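Local coordinates for protein acetone carboxylase alpha subunit (Xanthobacter autotrophicus Py2, PDB 5M45) that serves as the manganese-binding alpha subunit of a six-chain enzyme complex and carries a domain of the hydantoinase B/oxoprolinase family, at residues P82-E85 with E89-F92; D100-S105 with W261-E266; P131-K136 with G164-W169; I154-P159 with A239-I244; T202-G207 with F213-H218. One frame throughout, in Å; residues are numbered along the deposited sequence.

Interaction 1: P82-E85 with E89-F92; sequences PIVE and ELCF
I83 and E89 meet in a helix-turn-strand connection: the short helix 82-85 gives way to a turn of four residues, the last of them E89, and then to strand 90-95 of an antiparallel sheet. The tight half lies round the carbonyl of I83. E89 N donates to I83 O at 3.1 Å with an N-H...O angle of 165°, a nearly straight bond that pins the end of the helix to the start of the strand. The same oxygen is backed by the methylenes of E89, whose CG lies 3.4 Å from I83 O. CG of E89 stands beside the backbone N and the chain bends again at chi2 (-51°), which lays CG against I83 CG2 at 3.8 Å; the two side chains cross at about a right angle. Glutamate suits the place because its methylenes pack while its carboxylate is carried onward: OE2 is hydrogen-bonded by N480, and the side chain is about 7 Å from the manganese ion. I83 also touches H175, one of the residues of that metal site. The other half is looser, though it too is buried. V84 and L90 meet here mainly through methyl groups, with no hydrogen bond between them, and T174 and helix 227-255 pack against them. Of the two L90 methyls, CD2 lies 4.2 Å from V84 O and CD1 the same distance from V84 CG1.

Interaction 2: D100-S105 with W261-E266; sequences DSLLTS and WKFAYE
L102 and L103 meet F263 where helix 257-282 packs against the edge strand 101-104 of the seven-stranded antiparallel sheet. Strand and helix segments run almost perpendicular, at 88°, with their axes 8.3 Å apart. Both leucines reach the rim of the phenyl ring, close to its plane: L102 CD2 is 4.0 Å from F263 CD2, and L103 CD1 is 4.1 Å from F263 CE2. The ring gets there because its CG is anti to the backbone N (chi1 -173°), which swings it toward the strand. L102 also leans on the helix backbone, its CG 3.9 Å from A264 O and its CD1 4.4 Å from A264 CB. Alanine fits this position because its short side chain lets the leucine come close to the main chain.

In the next shell, helix 54-75 supports the apolar group, F61 and L64 touching L103 while L60 touches F263. L102 packs on L94 of the adjacent strand and shares backbone hydrogen bonding with it. Two asparagines fix main-chain carbonyls on the two sides of the contact: N96 ND2 bonds to A264 O, and N371 ND2 bonds to L102 O.

Interaction 3: P131-K136 with G164-W169; sequences PGVHDK and GELIGW
V133 and W169 approach from opposite directions, and the valine presents a single methyl to the indole: CG1 lies 3.7 Å from W169 CH2, meeting the ring system obliquely. With that methyl anti to the backbone N (chi1 177°), it also comes within 4.0 Å of L166 CD1, the leucine and valine side chains crossing at a slant. L166 in turn sends CD1 over one face of the W169 ring, 4.0 Å above the plane and offset toward the rim. The valine methyl thus touches both the leucine and the indole, and the leucine lies over an indole face.

L166 and W169 are three residues apart, a spacing that would put them on opposite sides of a regular strand. A classic beta bulge, in which I167 and G168 both face I160 of the neighbouring strand 153-162, inserts the extra residue that brings both onto the same side. The indole is fixed in rotation by a hydrogen bond from W169 NE1 to A97 O. P159 packs on both V133 and L166 from strand 153-162.

Interaction 4: I154-P159 with A239-I244; sequences IHTIVP and AGCHMI
C241 holds its SG beside its own backbone N (chi1 -70°), a setting that carries the sulfur across to strand 154-159, 3.5 Å from T156 O. V158 answers with chi1 at 174°, so that CG2 is the methyl sent to the helix; it lies 4.0 Å from C241 CB and 4.3 Å from H242 NE2, meeting the imidazole obliquely. T156 adds CG2, 4.2 Å from C241 SG, while its OG1 is occupied by a hydrogen bond with R237 NE, one helical turn before C241. The residue types follow from this division. Both T156 and V158 are beta-branched, at home in a strand and pointing toward the helix, and a small cysteine lets the helix come close without a long side chain between.

The segment axes approach to 8.8 Å and run nearly parallel, 25° apart. I157, between the two contacting residues, points away toward W169 on the other face of the sheet. Strand 153-162 is an interior strand, flanked by 138-141 and 165-175, and begins at D153, a residue of the manganese site. Helix 227-255 lies over the face that carries T156 and V158, its I244 reaching V170 of strand 165-175 and V68 and A71 of helix 54-75.

Interaction 5: T202-G207 with F213-H218; sequences TCRKVG and FRDWLH
F213 ends a beta-hairpin and begins a helix, and its ring lies with one face on G207 and its edge against K205 O. CB sits 3.7 Å from V206 O, the oxygen that F213 N also grips through a nearly straight 2.8 Å hydrogen bond (175°). CG stays by that carbonyl; CD2 comes to 3.4 Å from V206 C, and CE2 to 3.5 Å from K205 O. CD1, CE1 and CZ spread over G207, whose CA stands 3.7 Å from the ring centroid, almost on the normal, in a CH-pi contact. Glycine offers the phenyl a bare backbone to lie on.

In a second CH-pi contact V206 CG1 stands over the face of the six-membered ring of W216, 3.6 Å from its centroid. W216 NE1 bonds to E234. R204 extends fully past this indole, the two planes 74° apart; W216 CE3 lies over one face of the guanidinium, and NH1 sits at the edge of the indole, in its plane. NH2 donates to a water, 2.9 Å away, that bonds weakly to D215 O. NH1 forms a salt bridge with E219.

D215 OD2 accepts from K205 N of the second subunit, tying this corner to another copy of the protein. Strand 204-208 lies between 138-141 and 211-212; V206 and G207 both face I138 as a classic beta bulge, and helix 214-222 leaves the sheet edge at a steep angle.

Overall arrangement
All five contacts reach one seven-stranded antiparallel sheet. Interaction 1 closes first along the chain; interaction 2 then spans a long loop that encloses interactions 3, 4 and 5, with 3 and 4 alternating in their segments and 5 nested within 4. Interactions 3 and 4 are close, centres about 13 Å apart, on the adjacent strands 153-162 and 165-175, whereas 2 and 5 lie about 28 Å apart, toward opposite edges of the sheet. Interactions 1 and 4 touch where F92 packs on helix 227-255, and K205 of interaction 5 bonds to the loop of interaction 3. Helices thus pack on a sheet that carries manganese-site residues at strand ends.

Interaction 1: P82-E85 with E89-F92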
# COMPACT_ATOMS: atom_id res chain seq x y z
N PRO A 82 -7.74 -21.72 -8.00
CA PRO A 82 -9.02 -22.33 -8.37
C PRO A 82 -10.19 -21.36 -8.51
O PRO A 82 -11.14 -21.65 -9.22
CB PRO A 82 -9.31 -23.30 -7.24
CG PRO A 82 -8.00 -23.56 -6.57
CD PRO A 82 -7.10 -22.38 -6.85
N ILE A 83 -10.11 -20.22 -7.84
CA ILE A 83 -11.11 -19.13 -7.93
C ILE A 83 -11.33 -18.73 -9.40
O ILE A 83 -12.48 -18.57 -9.85
CB ILE A 83 -10.71 -17.93 -7.06
CG1 ILE A 83 -10.67 -18.31 -5.56
CG2 ILE A 83 -11.65 -16.74 -7.27
CD1 ILE A 83 -10.01 -17.27 -4.66
N VAL A 84 -10.22 -18.61 -10.14
CA VAL A 84 -10.26 -18.29 -11.57
C VAL A 84 -10.40 -19.54 -12.46
O VAL A 84 -11.31 -19.63 -13.30
CB VAL A 84 -9.02 -17.45 -11.95
CG1 VAL A 84 -8.94 -17.25 -13.48
CG2 VAL A 84 -9.05 -16.10 -11.21
N GLU A 85 -9.51 -20.50 -12.26
CA GLU A 85 -9.41 -21.66 -13.15
C GLU A 85 -10.63 -22.62 -13.14
O GLU A 85 -11.04 -23.12 -14.21
CB GLU A 85 -8.13 -22.43 -12.85
CG GLU A 85 -7.78 -23.47 -13.91
CD GLU A 85 -8.52 -24.81 -13.81
OE1 GLU A 85 -8.66 -25.43 -14.90
OE2 GLU A 85 -8.95 -25.23 -12.70
N GLU A 89 -14.36 -17.08 -11.75
CA GLU A 89 -14.57 -15.70 -11.24
C GLU A 89 -13.67 -14.71 -11.99
O GLU A 89 -12.67 -14.19 -11.45
CB GLU A 89 -14.42 -15.61 -9.71
CG GLU A 89 -15.11 -16.72 -8.89
CD GLU A 89 -16.58 -16.97 -9.20
OE1 GLU A 89 -17.11 -17.98 -8.69
OE2 GLU A 89 -17.24 -16.17 -9.94
N LEU A 90 -13.99 -14.53 -13.27
CA LEU A 90 -13.33 -13.61 -14.20
C LEU A 90 -14.34 -13.14 -15.23
O LEU A 90 -15.42 -13.73 -15.36
CB LEU A 90 -12.07 -14.23 -14.87
CG LEU A 90 -12.23 -15.21 -16.03
CD1 LEU A 90 -10.90 -15.43 -16.74
CD2 LEU A 90 -12.85 -16.53 -15.59
N CYS A 91 -13.99 -12.08 -15.95
CA CYS A 91 -14.91 -11.47 -16.97
C CYS A 91 -14.08 -10.66 -17.97
O CYS A 91 -13.11 -10.00 -17.58
CB CYS A 91 -15.92 -10.58 -16.27
SG CYS A 91 -17.11 -9.69 -17.30
N PHE A 92 -14.47 -10.71 -19.25
CA PHE A 92 -13.90 -9.86 -20.31
C PHE A 92 -15.00 -9.09 -21.04
O PHE A 92 -16.07 -9.65 -21.37
CB PHE A 92 -13.11 -10.69 -21.32
CG PHE A 92 -11.86 -11.30 -20.74
CD1 PHE A 92 -10.69 -10.55 -20.60
CD2 PHE A 92 -11.85 -12.61 -20.30
CE1 PHE A 92 -9.55 -11.10 -20.05
CE2 PHE A 92 -10.70 -13.18 -19.76
CZ PHE A 92 -9.55 -12.42 -19.62

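Interaction 2: D100-S105 with W261-E266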
# COMPACT_ATOMS: atom_id res chain seq x y z
N ASP A 100 -18.34 3.04 -22.86
CA ASP A 100 -19.58 2.29 -22.72
C ASP A 100 -19.46 0.87 -23.30
O ASP A 100 -18.96 0.69 -24.40
CB ASP A 100 -20.71 3.04 -23.41
CG ASP A 100 -21.00 4.39 -22.73
OD1 ASP A 100 -21.34 4.34 -21.51
OD2 ASP A 100 -20.94 5.44 -23.40
N SER A 101 -19.92 -0.14 -22.56
CA SER A 101 -19.79 -1.54 -22.98
C SER A 101 -20.77 -1.86 -24.10
O SER A 101 -21.91 -1.38 -24.07
CB SER A 101 -20.01 -2.51 -21.81
OG SER A 101 -21.34 -2.43 -21.31
N LEU A 102 -20.30 -2.64 -25.08
CA LEU A 102 -21.11 -3.17 -26.18
C LEU A 102 -21.54 -4.63 -25.95
O LEU A 102 -22.65 -4.99 -26.28
CB LEU A 102 -20.27 -3.28 -27.47
CG LEU A 102 -19.58 -2.35 -28.40
CD1 LEU A 102 -18.47 -1.55 -27.78
CD2 LEU A 102 -19.03 -3.23 -29.53
N LEU A 103 -20.60 -5.47 -25.52
CA LEU A 103 -20.79 -6.92 -25.32
C LEU A 103 -19.87 -7.40 -24.18
O LEU A 103 -18.77 -6.82 -23.93
CB LEU A 103 -20.42 -7.70 -26.59
CG LEU A 103 -21.33 -7.48 -27.80
CD1 LEU A 103 -20.79 -8.04 -29.08
CD2 LEU A 103 -22.70 -8.10 -27.58
N THR A 104 -20.23 -8.52 -23.56
CA THR A 104 -19.44 -9.09 -22.46
C THR A 104 -19.55 -10.61 -22.41
O THR A 104 -20.55 -11.18 -22.81
CB THR A 104 -19.88 -8.44 -21.11
OG1 THR A 104 -19.04 -8.86 -20.04
CG2 THR A 104 -21.31 -8.76 -20.78
N SER A 105 -18.51 -11.26 -21.87
CA SER A 105 -18.66 -12.66 -21.38
C SER A 105 -19.63 -12.67 -20.18
O SER A 105 -19.94 -11.61 -19.65
CB SER A 105 -17.30 -13.24 -20.94
OG SER A 105 -16.83 -12.65 -19.73
N TRP A 261 -17.93 0.77 -36.57
CA TRP A 261 -18.12 2.09 -35.90
C TRP A 261 -19.60 2.38 -35.62
O TRP A 261 -19.96 2.87 -34.53
CB TRP A 261 -17.43 3.19 -36.72
CG TRP A 261 -17.28 4.56 -36.06
CD1 TRP A 261 -17.89 5.72 -36.43
CD2 TRP A 261 -16.44 4.89 -34.94
NE1 TRP A 261 -17.49 6.75 -35.60
CE2 TRP A 261 -16.60 6.27 -34.68
CE3 TRP A 261 -15.57 4.16 -34.14
CZ2 TRP A 261 -15.94 6.92 -33.65
CZ3 TRP A 261 -14.89 4.82 -33.11
CH2 TRP A 261 -15.08 6.19 -32.89
N LYS A 262 -20.48 2.03 -36.55
CA LYS A 262 -21.93 2.11 -36.27
C LYS A 262 -22.40 1.16 -35.16
O LYS A 262 -23.12 1.60 -34.25
CB LYS A 262 -22.77 1.91 -37.54
CG LYS A 262 -22.56 3.11 -38.46
CD LYS A 262 -23.63 3.27 -39.50
CE LYS A 262 -23.41 2.37 -40.68
NZ LYS A 262 -23.37 3.06 -42.00
N PHE A 263 -21.97 -0.11 -35.22
CA PHE A 263 -22.35 -1.11 -34.22
C PHE A 263 -21.93 -0.70 -32.80
O PHE A 263 -22.68 -0.93 -31.83
CB PHE A 263 -21.71 -2.46 -34.56
CG PHE A 263 -22.15 -3.59 -33.69
CD1 PHE A 263 -23.36 -4.25 -33.93
CD2 PHE A 263 -21.36 -4.03 -32.63
CE1 PHE A 263 -23.76 -5.34 -33.12
CE2 PHE A 263 -21.75 -5.10 -31.84
CZ PHE A 263 -22.95 -5.76 -32.08
N ALA A 264 -20.74 -0.10 -32.69
CA ALA A 264 -20.17 0.24 -31.41
C ALA A 264 -21.02 1.24 -30.57
O ALA A 264 -20.85 1.26 -29.35
CB ALA A 264 -18.75 0.75 -31.57
N TYR A 265 -21.91 2.01 -31.21
CA TYR A 265 -22.87 2.88 -30.51
C TYR A 265 -24.32 2.38 -30.60
O TYR A 265 -25.06 2.46 -29.60
CB TYR A 265 -22.70 4.36 -30.97
CG TYR A 265 -21.27 4.81 -30.77
CD1 TYR A 265 -20.31 4.54 -31.72
CD2 TYR A 265 -20.87 5.42 -29.60
CE1 TYR A 265 -18.98 4.90 -31.55
CE2 TYR A 265 -19.53 5.79 -29.40
CZ TYR A 265 -18.60 5.53 -30.39
OH TYR A 265 -17.28 5.87 -30.22
N GLU A 266 -24.72 1.82 -31.74
CA GLU A 266 -26.07 1.28 -31.90
C GLU A 266 -26.36 0.15 -30.89
O GLU A 266 -27.48 0.07 -30.39
CB GLU A 266 -26.35 0.79 -33.32
CG GLU A 266 -26.38 1.89 -34.40
CD GLU A 266 -26.82 1.38 -35.77
OE1 GLU A 266 -27.53 0.33 -35.84
OE2 GLU A 266 -26.44 2.06 -36.80

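Interaction 3: P131-K136 with G164-W169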
# COMPACT_ATOMS: atom_id res chain seq x y z
N PRO A 131 -0.58 10.32 -18.66
CA PRO A 131 0.69 9.84 -19.27
C PRO A 131 0.64 9.46 -20.74
O PRO A 131 1.62 8.91 -21.25
CB PRO A 131 0.99 8.58 -18.45
CG PRO A 131 -0.41 8.06 -18.14
CD PRO A 131 -1.25 9.27 -17.89
N GLY A 132 -0.48 9.78 -21.41
CA GLY A 132 -0.71 9.38 -22.80
C GLY A 132 -1.41 8.04 -22.92
O GLY A 132 -1.22 7.16 -22.05
N VAL A 133 -2.20 7.86 -23.99
CA VAL A 133 -2.87 6.58 -24.28
C VAL A 133 -2.43 6.15 -25.66
O VAL A 133 -2.85 6.75 -26.67
CB VAL A 133 -4.42 6.71 -24.22
CG1 VAL A 133 -5.11 5.40 -24.60
CG2 VAL A 133 -4.86 7.18 -22.83
N HIS A 134 -1.53 5.16 -25.70
CA HIS A 134 -0.85 4.75 -26.92
C HIS A 134 -1.15 3.30 -27.29
O HIS A 134 -1.40 2.45 -26.42
CB HIS A 134 0.66 4.94 -26.82
CG HIS A 134 1.09 6.30 -26.38
ND1 HIS A 134 1.99 6.50 -25.35
CD2 HIS A 134 0.76 7.53 -26.84
CE1 HIS A 134 2.20 7.80 -25.20
NE2 HIS A 134 1.48 8.45 -26.10
N ASP A 135 -1.12 3.03 -28.58
CA ASP A 135 -1.28 1.67 -29.10
C ASP A 135 -0.23 0.76 -28.42
O ASP A 135 0.93 1.14 -28.28
CB ASP A 135 -1.12 1.68 -30.63
CG ASP A 135 -1.44 0.35 -31.28
OD1 ASP A 135 -2.19 -0.46 -30.73
OD2 ASP A 135 -0.92 0.10 -32.39
N LYS A 136 -0.72 -0.40 -27.94
CA LYS A 136 0.07 -1.43 -27.21
C LYS A 136 0.39 -1.11 -25.73
O LYS A 136 1.15 -1.84 -25.09
CB LYS A 136 1.32 -1.83 -27.99
CG LYS A 136 1.06 -2.28 -29.42
CD LYS A 136 2.36 -2.88 -29.94
CE LYS A 136 2.28 -3.15 -31.42
NZ LYS A 136 1.20 -4.15 -31.70
N GLY A 164 -4.03 4.07 -36.64
CA GLY A 164 -3.49 5.14 -35.82
C GLY A 164 -4.47 5.89 -34.95
O GLY A 164 -4.06 6.82 -34.28
N GLU A 165 -5.74 5.52 -34.93
CA GLU A 165 -6.74 6.21 -34.10
C GLU A 165 -7.45 5.22 -33.17
O GLU A 165 -7.58 4.05 -33.48
CB GLU A 165 -7.76 6.93 -34.98
CG GLU A 165 -7.18 7.90 -36.02
CD GLU A 165 -8.28 8.57 -36.83
OE1 GLU A 165 -8.86 7.87 -37.68
OE2 GLU A 165 -8.63 9.75 -36.59
N LEU A 166 -7.91 5.71 -32.02
CA LEU A 166 -8.55 4.87 -31.01
C LEU A 166 -10.00 4.60 -31.40
O LEU A 166 -10.74 5.55 -31.70
CB LEU A 166 -8.50 5.54 -29.62
CG LEU A 166 -8.96 4.68 -28.41
CD1 LEU A 166 -8.13 4.97 -27.18
CD2 LEU A 166 -10.43 4.90 -28.09
N ILE A 167 -10.39 3.33 -31.38
CA ILE A 167 -11.73 2.92 -31.72
C ILE A 167 -12.46 2.15 -30.60
O ILE A 167 -13.64 1.81 -30.76
CB ILE A 167 -11.79 2.11 -33.05
CG1 ILE A 167 -10.96 0.83 -32.97
CG2 ILE A 167 -11.28 2.96 -34.22
CD1 ILE A 167 -11.44 -0.26 -33.92
N GLY A 168 -11.80 1.94 -29.47
CA GLY A 168 -12.40 1.17 -28.37
C GLY A 168 -11.40 0.79 -27.29
O GLY A 168 -10.25 1.26 -27.30
N TRP A 169 -11.87 -0.01 -26.34
CA TRP A 169 -11.04 -0.55 -25.27
C TRP A 169 -11.49 -1.97 -24.96
O TRP A 169 -12.66 -2.32 -25.21
CB TRP A 169 -11.21 0.28 -23.99
CG TRP A 169 -11.10 1.79 -24.05
CD1 TRP A 169 -12.02 2.67 -24.55
CD2 TRP A 169 -10.01 2.60 -23.57
NE1 TRP A 169 -11.58 3.97 -24.41
CE2 TRP A 169 -10.35 3.96 -23.81
CE3 TRP A 169 -8.78 2.32 -22.96
CZ2 TRP A 169 -9.52 5.02 -23.44
CZ3 TRP A 169 -7.95 3.39 -22.59
CH2 TRP A 169 -8.33 4.71 -22.83

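Interaction 4: I154-P159 with A239-I244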
# COMPACT_ATOMS: atom_id res chain seq x y z
N ILE A 154 -8.93 -7.16 -9.68
CA ILE A 154 -7.94 -6.43 -10.43
C ILE A 154 -8.34 -6.33 -11.91
O ILE A 154 -8.65 -7.37 -12.55
CB ILE A 154 -6.54 -7.11 -10.35
CG1 ILE A 154 -6.13 -7.41 -8.89
CG2 ILE A 154 -5.50 -6.27 -11.08
CD1 ILE A 154 -5.92 -6.18 -8.03
N HIS A 155 -8.31 -5.11 -12.44
CA HIS A 155 -8.57 -4.83 -13.87
C HIS A 155 -7.26 -4.66 -14.68
O HIS A 155 -6.35 -3.96 -14.22
CB HIS A 155 -9.38 -3.54 -14.10
CG HIS A 155 -10.53 -3.34 -13.17
ND1 HIS A 155 -11.01 -2.08 -12.86
CD2 HIS A 155 -11.32 -4.22 -12.51
CE1 HIS A 155 -12.04 -2.20 -12.04
NE2 HIS A 155 -12.24 -3.49 -11.80
N THR A 156 -7.23 -5.24 -15.89
CA THR A 156 -6.26 -4.93 -16.94
C THR A 156 -7.07 -4.34 -18.11
O THR A 156 -8.07 -4.93 -18.54
CB THR A 156 -5.47 -6.17 -17.41
OG1 THR A 156 -4.70 -6.71 -16.33
CG2 THR A 156 -4.52 -5.82 -18.58
N ILE A 157 -6.69 -3.14 -18.55
CA ILE A 157 -7.40 -2.37 -19.59
C ILE A 157 -6.41 -2.00 -20.75
O ILE A 157 -5.34 -1.44 -20.51
CB ILE A 157 -8.04 -1.10 -18.97
CG1 ILE A 157 -9.13 -1.46 -17.93
CG2 ILE A 157 -8.68 -0.24 -20.05
CD1 ILE A 157 -9.42 -0.30 -16.97
N VAL A 158 -6.77 -2.35 -21.99
CA VAL A 158 -5.93 -2.14 -23.18
C VAL A 158 -6.76 -1.33 -24.23
O VAL A 158 -7.87 -1.75 -24.58
CB VAL A 158 -5.51 -3.49 -23.79
CG1 VAL A 158 -4.77 -3.29 -25.09
CG2 VAL A 158 -4.66 -4.27 -22.78
N PRO A 159 -6.20 -0.22 -24.74
CA PRO A 159 -6.89 0.50 -25.83
C PRO A 159 -6.77 -0.25 -27.15
O PRO A 159 -5.80 -1.01 -27.36
CB PRO A 159 -6.16 1.85 -25.89
CG PRO A 159 -4.76 1.51 -25.47
CD PRO A 159 -4.92 0.43 -24.40
N ALA A 239 -3.85 -12.17 -21.53
CA ALA A 239 -4.20 -13.10 -22.60
C ALA A 239 -5.56 -12.79 -23.20
O ALA A 239 -5.69 -12.64 -24.42
CB ALA A 239 -4.17 -14.55 -22.11
N GLY A 240 -6.57 -12.70 -22.36
CA GLY A 240 -7.90 -12.44 -22.86
C GLY A 240 -8.07 -11.07 -23.52
O GLY A 240 -8.73 -10.96 -24.56
N CYS A 241 -7.48 -10.04 -22.94
CA CYS A 241 -7.47 -8.70 -23.56
C CYS A 241 -6.87 -8.74 -24.97
O CYS A 241 -7.46 -8.18 -25.90
CB CYS A 241 -6.74 -7.68 -22.69
SG CYS A 241 -7.60 -7.21 -21.14
N HIS A 242 -5.71 -9.40 -25.13
CA HIS A 242 -5.03 -9.47 -26.44
C HIS A 242 -5.74 -10.37 -27.46
O HIS A 242 -5.74 -10.05 -28.65
CB HIS A 242 -3.52 -9.80 -26.30
CG HIS A 242 -2.71 -8.64 -25.79
ND1 HIS A 242 -1.37 -8.74 -25.49
CD2 HIS A 242 -3.07 -7.36 -25.52
CE1 HIS A 242 -0.92 -7.56 -25.09
NE2 HIS A 242 -1.94 -6.71 -25.09
N MET A 243 -6.37 -11.45 -26.99
CA MET A 243 -7.25 -12.29 -27.84
C MET A 243 -8.39 -11.46 -28.44
O MET A 243 -8.68 -11.54 -29.64
CB MET A 243 -7.82 -13.50 -27.06
CG MET A 243 -6.79 -14.57 -26.70
SD MET A 243 -7.41 -15.79 -25.53
CE MET A 243 -8.55 -16.65 -26.60
N ILE A 244 -9.02 -10.64 -27.60
CA ILE A 244 -10.15 -9.80 -28.06
C ILE A 244 -9.67 -8.67 -28.99
O ILE A 244 -10.31 -8.43 -30.01
CB ILE A 244 -10.99 -9.28 -26.86
CG1 ILE A 244 -11.75 -10.45 -26.20
CG2 ILE A 244 -11.97 -8.18 -27.29
CD1 ILE A 244 -12.07 -10.18 -24.73

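Interaction 5: T202-G207 with F213-H218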
# COMPACT_ATOMS: atom_id res chain seq x y z
N THR A 202 -4.31 3.11 -9.09
CA THR A 202 -5.22 4.05 -9.77
C THR A 202 -4.88 4.24 -11.25
O THR A 202 -4.03 5.07 -11.58
CB THR A 202 -5.27 5.42 -9.04
OG1 THR A 202 -5.66 5.24 -7.68
CG2 THR A 202 -6.26 6.39 -9.72
N CYS A 203 -5.52 3.47 -12.13
CA CYS A 203 -5.33 3.57 -13.60
C CYS A 203 -3.83 3.73 -14.01
O CYS A 203 -3.45 4.60 -14.82
CB CYS A 203 -6.22 4.69 -14.16
SG CYS A 203 -8.00 4.32 -14.07
N ARG A 204 -3.00 2.84 -13.47
CA ARG A 204 -1.54 2.92 -13.68
C ARG A 204 -1.16 2.36 -15.05
O ARG A 204 -1.64 1.30 -15.46
CB ARG A 204 -0.85 2.16 -12.56
CG ARG A 204 0.69 2.11 -12.66
CD ARG A 204 1.34 1.55 -11.41
NE ARG A 204 2.77 1.40 -11.60
CZ ARG A 204 3.63 1.00 -10.64
NH1 ARG A 204 3.22 0.73 -9.41
NH2 ARG A 204 4.92 0.87 -10.93
N LYS A 205 -0.27 3.05 -15.77
CA LYS A 205 0.32 2.45 -16.97
C LYS A 205 1.44 1.49 -16.53
O LYS A 205 2.49 1.92 -16.05
CB LYS A 205 0.87 3.51 -17.96
CG LYS A 205 1.26 2.89 -19.32
CD LYS A 205 1.89 3.84 -20.33
CE LYS A 205 0.95 5.00 -20.62
NZ LYS A 205 1.34 5.79 -21.82
N VAL A 206 1.19 0.19 -16.67
CA VAL A 206 2.09 -0.87 -16.20
C VAL A 206 2.88 -1.56 -17.33
O VAL A 206 3.73 -2.43 -17.06
CB VAL A 206 1.35 -1.94 -15.39
CG1 VAL A 206 0.75 -1.29 -14.12
CG2 VAL A 206 0.29 -2.71 -16.20
N GLY A 207 2.64 -1.15 -18.57
CA GLY A 207 3.37 -1.67 -19.72
C GLY A 207 3.16 -0.86 -20.98
O GLY A 207 2.22 -0.05 -21.10
N PHE A 213 6.31 -3.55 -17.40
CA PHE A 213 7.50 -2.87 -16.86
C PHE A 213 8.02 -3.63 -15.62
O PHE A 213 7.24 -4.00 -14.74
CB PHE A 213 7.20 -1.42 -16.44
CG PHE A 213 6.68 -0.51 -17.53
CD1 PHE A 213 7.22 -0.50 -18.79
CD2 PHE A 213 5.67 0.42 -17.24
CE1 PHE A 213 6.76 0.40 -19.78
CE2 PHE A 213 5.20 1.30 -18.22
CZ PHE A 213 5.75 1.28 -19.50
N ARG A 214 9.34 -3.76 -15.52
CA ARG A 214 9.96 -4.50 -14.43
C ARG A 214 9.73 -3.85 -13.03
O ARG A 214 9.58 -4.58 -12.05
CB ARG A 214 11.45 -4.68 -14.67
CG ARG A 214 12.07 -5.79 -13.83
CD ARG A 214 13.58 -5.81 -13.86
NE ARG A 214 14.20 -5.77 -15.18
CZ ARG A 214 14.46 -6.80 -15.97
NH1 ARG A 214 15.09 -6.59 -17.14
NH2 ARG A 214 14.10 -8.04 -15.65
N ASP A 215 9.74 -2.51 -12.95
CA ASP A 215 9.49 -1.83 -11.67
C ASP A 215 8.10 -2.17 -11.12
O ASP A 215 7.97 -2.45 -9.91
CB ASP A 215 9.72 -0.29 -11.71
CG ASP A 215 8.99 0.42 -12.86
OD1 ASP A 215 8.77 -0.19 -13.91
OD2 ASP A 215 8.64 1.63 -12.69
N TRP A 216 7.09 -2.20 -12.00
CA TRP A 216 5.75 -2.68 -11.65
C TRP A 216 5.75 -4.14 -11.16
O TRP A 216 5.14 -4.48 -10.13
CB TRP A 216 4.78 -2.53 -12.83
CG TRP A 216 3.56 -3.44 -12.80
CD1 TRP A 216 3.37 -4.57 -13.55
CD2 TRP A 216 2.43 -3.32 -11.94
NE1 TRP A 216 2.16 -5.15 -13.22
CE2 TRP A 216 1.55 -4.40 -12.25
CE3 TRP A 216 2.04 -2.39 -10.96
CZ2 TRP A 216 0.31 -4.58 -11.60
CZ3 TRP A 216 0.79 -2.59 -10.29
CH2 TRP A 216 -0.05 -3.66 -10.64
N LEU A 217 6.43 -5.00 -11.91
CA LEU A 217 6.49 -6.44 -11.59
C LEU A 217 7.09 -6.69 -10.19
O LEU A 217 6.46 -7.37 -9.36
CB LEU A 217 7.24 -7.24 -12.68
CG LEU A 217 6.59 -7.32 -14.07
CD1 LEU A 217 7.55 -7.86 -15.12
CD2 LEU A 217 5.29 -8.16 -14.06
N HIS A 218 8.26 -6.09 -9.92
CA HIS A 218 8.93 -6.28 -8.64
C HIS A 218 8.11 -5.73 -7.44
O HIS A 218 7.99 -6.37 -6.40
CB HIS A 218 10.36 -5.70 -8.64
CG HIS A 218 11.38 -6.51 -9.41
ND1 HIS A 218 12.68 -6.67 -8.97
CD2 HIS A 218 11.27 -7.26 -10.54
CE1 HIS A 218 13.34 -7.45 -9.81
NE2 HIS A 218 12.51 -7.83 -10.75
O HOH W 1 7.06 0.24 -9.14